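Protein 1d10 (PDB 1T9F) is of unknown function but folds as a beta-trefoil of MIR repeats of the SDF2 type. Local coordinates at residues S22-H27 / R158-T163; S88-A93 / Q98-S103. All blocks are in the same frame, centred on the assembly; numbering follows the deposited sequence.

Interaction 1: S22-H27 / R158-T163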
# COMPACT_ATOMS: atom_id res chain seq x y z
N SER A 22 -4.64 -2.11 -11.74
CA SER A 22 -3.71 -3.10 -11.18
C SER A 22 -3.85 -3.19 -9.65
O SER A 22 -4.25 -2.23 -9.00
CB SER A 22 -2.28 -2.72 -11.55
OG SER A 22 -1.99 -1.39 -11.16
N ARG A 23 -3.51 -4.35 -9.09
CA ARG A 23 -3.62 -4.57 -7.65
C ARG A 23 -2.28 -4.48 -6.93
O ARG A 23 -1.29 -5.03 -7.42
CB ARG A 23 -4.24 -5.94 -7.35
CG ARG A 23 -5.70 -6.07 -7.71
CD ARG A 23 -5.88 -6.42 -9.17
NE ARG A 23 -7.28 -6.32 -9.58
CZ ARG A 23 -8.27 -7.05 -9.08
NH1 ARG A 23 -8.02 -7.96 -8.15
NH2 ARG A 23 -9.50 -6.87 -9.52
N LEU A 24 -2.27 -3.81 -5.78
CA LEU A 24 -1.04 -3.67 -4.99
C LEU A 24 -0.59 -5.10 -4.73
O LEU A 24 -1.40 -5.97 -4.39
CB LEU A 24 -1.32 -2.94 -3.68
CG LEU A 24 -0.05 -2.54 -2.90
CD1 LEU A 24 0.82 -1.65 -3.76
CD2 LEU A 24 -0.45 -1.81 -1.63
N HIS A 25 0.72 -5.33 -4.84
CA HIS A 25 1.21 -6.70 -4.76
C HIS A 25 2.63 -6.82 -4.21
O HIS A 25 3.42 -5.87 -4.26
CB HIS A 25 1.13 -7.23 -6.20
CG HIS A 25 1.50 -8.68 -6.38
ND1 HIS A 25 2.79 -9.10 -6.61
CD2 HIS A 25 0.72 -9.78 -6.47
CE1 HIS A 25 2.79 -10.40 -6.84
NE2 HIS A 25 1.55 -10.84 -6.76
N SER A 26 2.94 -7.98 -3.66
CA SER A 26 4.29 -8.23 -3.20
C SER A 26 4.62 -9.70 -3.41
O SER A 26 3.75 -10.48 -3.79
CB SER A 26 4.48 -7.84 -1.74
OG SER A 26 5.87 -7.71 -1.48
N HIS A 27 5.86 -10.07 -3.16
CA HIS A 27 6.30 -11.44 -3.40
C HIS A 27 7.72 -11.59 -2.87
O HIS A 27 8.27 -10.65 -2.32
CB HIS A 27 6.26 -11.67 -4.91
CG HIS A 27 6.67 -10.46 -5.69
ND1 HIS A 27 6.30 -10.25 -7.00
CD2 HIS A 27 7.43 -9.39 -5.34
CE1 HIS A 27 6.81 -9.10 -7.42
NE2 HIS A 27 7.50 -8.57 -6.44
N ARG A 158 3.66 -3.30 -12.59
CA ARG A 158 3.90 -1.86 -12.47
C ARG A 158 4.73 -1.44 -11.27
O ARG A 158 4.61 -2.01 -10.18
CB ARG A 158 2.56 -1.11 -12.44
CG ARG A 158 1.75 -1.20 -13.73
CD ARG A 158 1.04 -2.54 -13.86
NE ARG A 158 -0.09 -2.49 -14.78
CZ ARG A 158 0.01 -2.59 -16.11
NH1 ARG A 158 1.19 -2.75 -16.68
NH2 ARG A 158 -1.08 -2.52 -16.86
N GLU A 159 5.59 -0.44 -11.47
CA GLU A 159 6.44 0.06 -10.39
C GLU A 159 5.60 0.91 -9.44
O GLU A 159 4.82 1.76 -9.87
CB GLU A 159 7.59 0.92 -10.95
CG GLU A 159 8.43 1.59 -9.87
CD GLU A 159 9.43 2.61 -10.41
OE1 GLU A 159 9.07 3.33 -11.38
OE2 GLU A 159 10.55 2.72 -9.87
N VAL A 160 5.75 0.63 -8.15
CA VAL A 160 5.05 1.35 -7.10
C VAL A 160 6.11 2.21 -6.39
O VAL A 160 7.18 1.70 -6.01
CB VAL A 160 4.42 0.38 -6.08
CG1 VAL A 160 3.85 1.16 -4.90
CG2 VAL A 160 3.32 -0.45 -6.74
N VAL A 161 5.83 3.49 -6.21
CA VAL A 161 6.79 4.38 -5.57
C VAL A 161 6.13 5.45 -4.71
O VAL A 161 4.91 5.51 -4.60
CB VAL A 161 7.66 5.12 -6.61
CG1 VAL A 161 8.32 4.13 -7.56
CG2 VAL A 161 6.80 6.11 -7.39
N GLY A 162 6.97 6.29 -4.12
CA GLY A 162 6.49 7.37 -3.28
C GLY A 162 6.74 8.68 -4.00
O GLY A 162 7.88 9.02 -4.29
N THR A 163 5.67 9.40 -4.30
CA THR A 163 5.81 10.67 -5.00
C THR A 163 5.61 11.84 -4.05
O THR A 163 4.77 11.79 -3.15
CB THR A 163 4.79 10.77 -6.15
OG1 THR A 163 3.47 10.62 -5.62
CG2 THR A 163 5.05 9.67 -7.17

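Interaction 2: S88-A93 / Q98-S103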
# COMPACT_ATOMS: atom_id res chain seq x y z
N SER A 88 8.22 2.59 3.56
CA SER A 88 8.87 3.61 2.76
C SER A 88 10.00 4.24 3.56
O SER A 88 10.10 4.07 4.78
CB SER A 88 7.91 4.68 2.28
OG SER A 88 8.42 5.24 1.08
N HIS A 89 10.86 4.97 2.86
CA HIS A 89 12.02 5.57 3.49
C HIS A 89 12.78 6.41 2.48
O HIS A 89 12.32 6.59 1.35
CB HIS A 89 12.91 4.44 4.01
CG HIS A 89 12.94 3.23 3.12
ND1 HIS A 89 13.40 2.01 3.55
CD2 HIS A 89 12.55 3.06 1.83
CE1 HIS A 89 13.30 1.14 2.56
NE2 HIS A 89 12.79 1.75 1.51
N HIS A 90 13.94 6.91 2.88
CA HIS A 90 14.74 7.76 2.01
C HIS A 90 15.67 7.05 1.04
O HIS A 90 16.87 7.29 1.02
CB HIS A 90 15.55 8.75 2.85
CG HIS A 90 14.76 9.93 3.32
ND1 HIS A 90 14.02 10.72 2.46
CD2 HIS A 90 14.61 10.47 4.55
CE1 HIS A 90 13.45 11.69 3.14
NE2 HIS A 90 13.79 11.57 4.41
N PHE A 91 15.11 6.15 0.23
CA PHE A 91 15.90 5.47 -0.78
C PHE A 91 15.25 5.82 -2.11
O PHE A 91 14.08 6.20 -2.15
CB PHE A 91 15.89 3.95 -0.57
CG PHE A 91 16.67 3.49 0.64
CD1 PHE A 91 16.05 3.38 1.88
CD2 PHE A 91 18.02 3.19 0.54
CE1 PHE A 91 16.76 2.97 3.01
CE2 PHE A 91 18.75 2.78 1.66
CZ PHE A 91 18.12 2.67 2.90
N THR A 92 16.00 5.72 -3.20
CA THR A 92 15.47 6.06 -4.51
C THR A 92 14.75 4.86 -5.13
O THR A 92 15.18 3.72 -4.98
CB THR A 92 16.61 6.52 -5.45
OG1 THR A 92 16.05 7.19 -6.58
CG2 THR A 92 17.43 5.33 -5.92
N ALA A 93 13.64 5.14 -5.82
CA ALA A 93 12.86 4.09 -6.48
C ALA A 93 13.76 3.28 -7.40
O ALA A 93 14.79 3.77 -7.86
CB ALA A 93 11.71 4.71 -7.27
N GLN A 98 13.70 9.76 -9.77
CA GLN A 98 13.12 10.95 -9.15
C GLN A 98 12.16 10.63 -8.02
O GLN A 98 11.73 11.54 -7.29
CB GLN A 98 12.39 11.80 -10.19
CG GLN A 98 12.47 11.32 -11.63
CD GLN A 98 11.68 10.05 -11.90
OE1 GLN A 98 12.12 8.95 -11.57
NE2 GLN A 98 10.50 10.20 -12.49
N HIS A 99 11.82 9.36 -7.87
CA HIS A 99 10.88 8.98 -6.82
C HIS A 99 11.48 8.16 -5.70
O HIS A 99 12.58 7.60 -5.80
CB HIS A 99 9.68 8.27 -7.43
CG HIS A 99 8.83 9.16 -8.29
ND1 HIS A 99 8.47 10.43 -7.91
CD2 HIS A 99 8.26 8.96 -9.50
CE1 HIS A 99 7.72 10.98 -8.84
NE2 HIS A 99 7.58 10.10 -9.83
N GLN A 100 10.71 8.09 -4.62
CA GLN A 100 11.09 7.38 -3.41
C GLN A 100 10.67 5.91 -3.51
O GLN A 100 9.63 5.58 -4.07
CB GLN A 100 10.40 8.06 -2.23
CG GLN A 100 10.73 7.54 -0.86
CD GLN A 100 10.10 8.41 0.21
OE1 GLN A 100 10.52 9.56 0.42
NE2 GLN A 100 9.08 7.89 0.88
N GLU A 101 11.50 5.03 -2.95
CA GLU A 101 11.26 3.60 -2.96
C GLU A 101 10.15 3.19 -2.00
O GLU A 101 10.00 3.77 -0.92
CB GLU A 101 12.54 2.84 -2.58
CG GLU A 101 12.48 1.33 -2.76
CD GLU A 101 13.57 0.60 -1.96
OE1 GLU A 101 13.35 0.33 -0.76
OE2 GLU A 101 14.64 0.31 -2.54
N VAL A 102 9.38 2.18 -2.40
CA VAL A 102 8.32 1.64 -1.57
C VAL A 102 8.62 0.15 -1.49
O VAL A 102 8.78 -0.50 -2.51
CB VAL A 102 6.93 1.89 -2.19
CG1 VAL A 102 5.88 1.10 -1.42
CG2 VAL A 102 6.60 3.38 -2.12
N SER A 103 8.71 -0.38 -0.29
CA SER A 103 9.05 -1.79 -0.12
C SER A 103 8.14 -2.51 0.85
O SER A 103 7.24 -1.90 1.44
CB SER A 103 10.50 -1.89 0.37
OG SER A 103 10.64 -1.20 1.61
O HOH W 1 14.93 0.87 -4.90

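Interaction 1: S22-H27 / R158-T163
Leu24 turns its CG anti to the backbone N (chi1 -170°), and this swing carries the CD1 methyl to the CG2 methyl of Val160, the branch that lies beside that residue's own backbone N. The setting is the beta-trefoil, a six-stranded barrel closed at one end by a cap of hairpins, and the contact illustrates how strands of that cap can meet without being paired. Strand 23-27 and strand 158-163 are both antiparallel partners of strand 38-43, and the two touch through side chains alone: the CA of Leu24 lies 8.2 Å from the CA of Val160, much farther than in a bonded strand pair. The Leu24 and Val160 side chains cross at about a right angle, one methyl against one methyl, at 4.1 Å between Leu24 CD1 and Val160 CG2. Apolar neighbours close in on both: Phe15 and Val40 pack on Leu24, while Leu143 and Leu145 pack on Val160.

At the other end Ser22 and Arg158 touch only through Ser22 CB, and their polar groups meet through Asp20. Ser22 holds OG between its backbone N and carbonyl carbon (chi1 54°), where it hydrogen-bonds Asp20 OD2. The same oxygen receives the salt bridge from Arg158 NE, so Asp20 joins the two residues through one atom. This shared carboxylate would be expected to steady the bent Arg158 chain, and its negative charge to offset the guanidinium. Against that chain rests Ser22 CB, 4.0 Å from Arg158 CD and, at the edge of the guanidinium and in its plane, 3.9 Å from Arg158 NE.

Interaction 2: S88-A93 / Q98-S103
His89 sends its CB away from segment 98-103, yet its ring doubles back to hydrogen-bond Glu101. With CG set between the backbone N and carbonyl carbon (chi1 37°), NE2 donates to Glu101 OE1 at 2.7 Å in a bent bond (144° at the hydrogen), meeting that oxygen from above the carboxylate plane; ring and carboxylate are turned 61° apart. Phe91 CD1 lies over the centre of one face of the imidazole, and Ser35 OG also hydrogen-bonds Glu101 OE1, so each member of the pair has a second neighbour: a ring atom over the imidazole and a hydroxyl on the carboxylate.

The Ser88 hydroxyl is gripped twice. It donates to Glu101 O at 2.9 Å and accepts from Gln100 NE2, 2.7 Å from Ser88 OG and near the plane of the amide, whose extended chain delivers it there. The same NE2 also hydrogen-bonds Thr139 OG1. An alanine in place of Gln100 would probably leave Ser88 OG without its N-H donor and Thr139 OG1 without this partner.

After His89 the chain turns a corner, with His90 at the centre of an inverse gamma turn. Past His90 two backbone hydrogen bonds tie the segments, Glu101 N to Phe91 O at 2.9 Å and Ala93 N to His99 O at 2.7 Å. The two segments thus form the end of the hairpin of strands 85-89 and 100-105, with Ala93 and His99 packed on Val161 of the neighbouring strand 158-163.

In the fold
Both contacts belong to the same branched antiparallel sheet of the trefoil, their centres 12 Å apart. Along the chain, interaction 2 is a local hairpin contact nested within the long excursion that interaction 1 closes, whose segments are 131 positions apart at their nearest ends and fall in the first and last MIR repeats; interaction 2 lies in the middle one. The link between them is the pairing of strand 158-163, from interaction 1, with strand 100-105, from interaction 2: Gly162 N probably hydrogen-bonds Gln100 O (2.8 Å), and Thr163 CG2 packs on His99 CE1. All three MIR repeats therefore meet in one sheet, where a short-range hairpin and a long-range closure are joined through neighbouring strands.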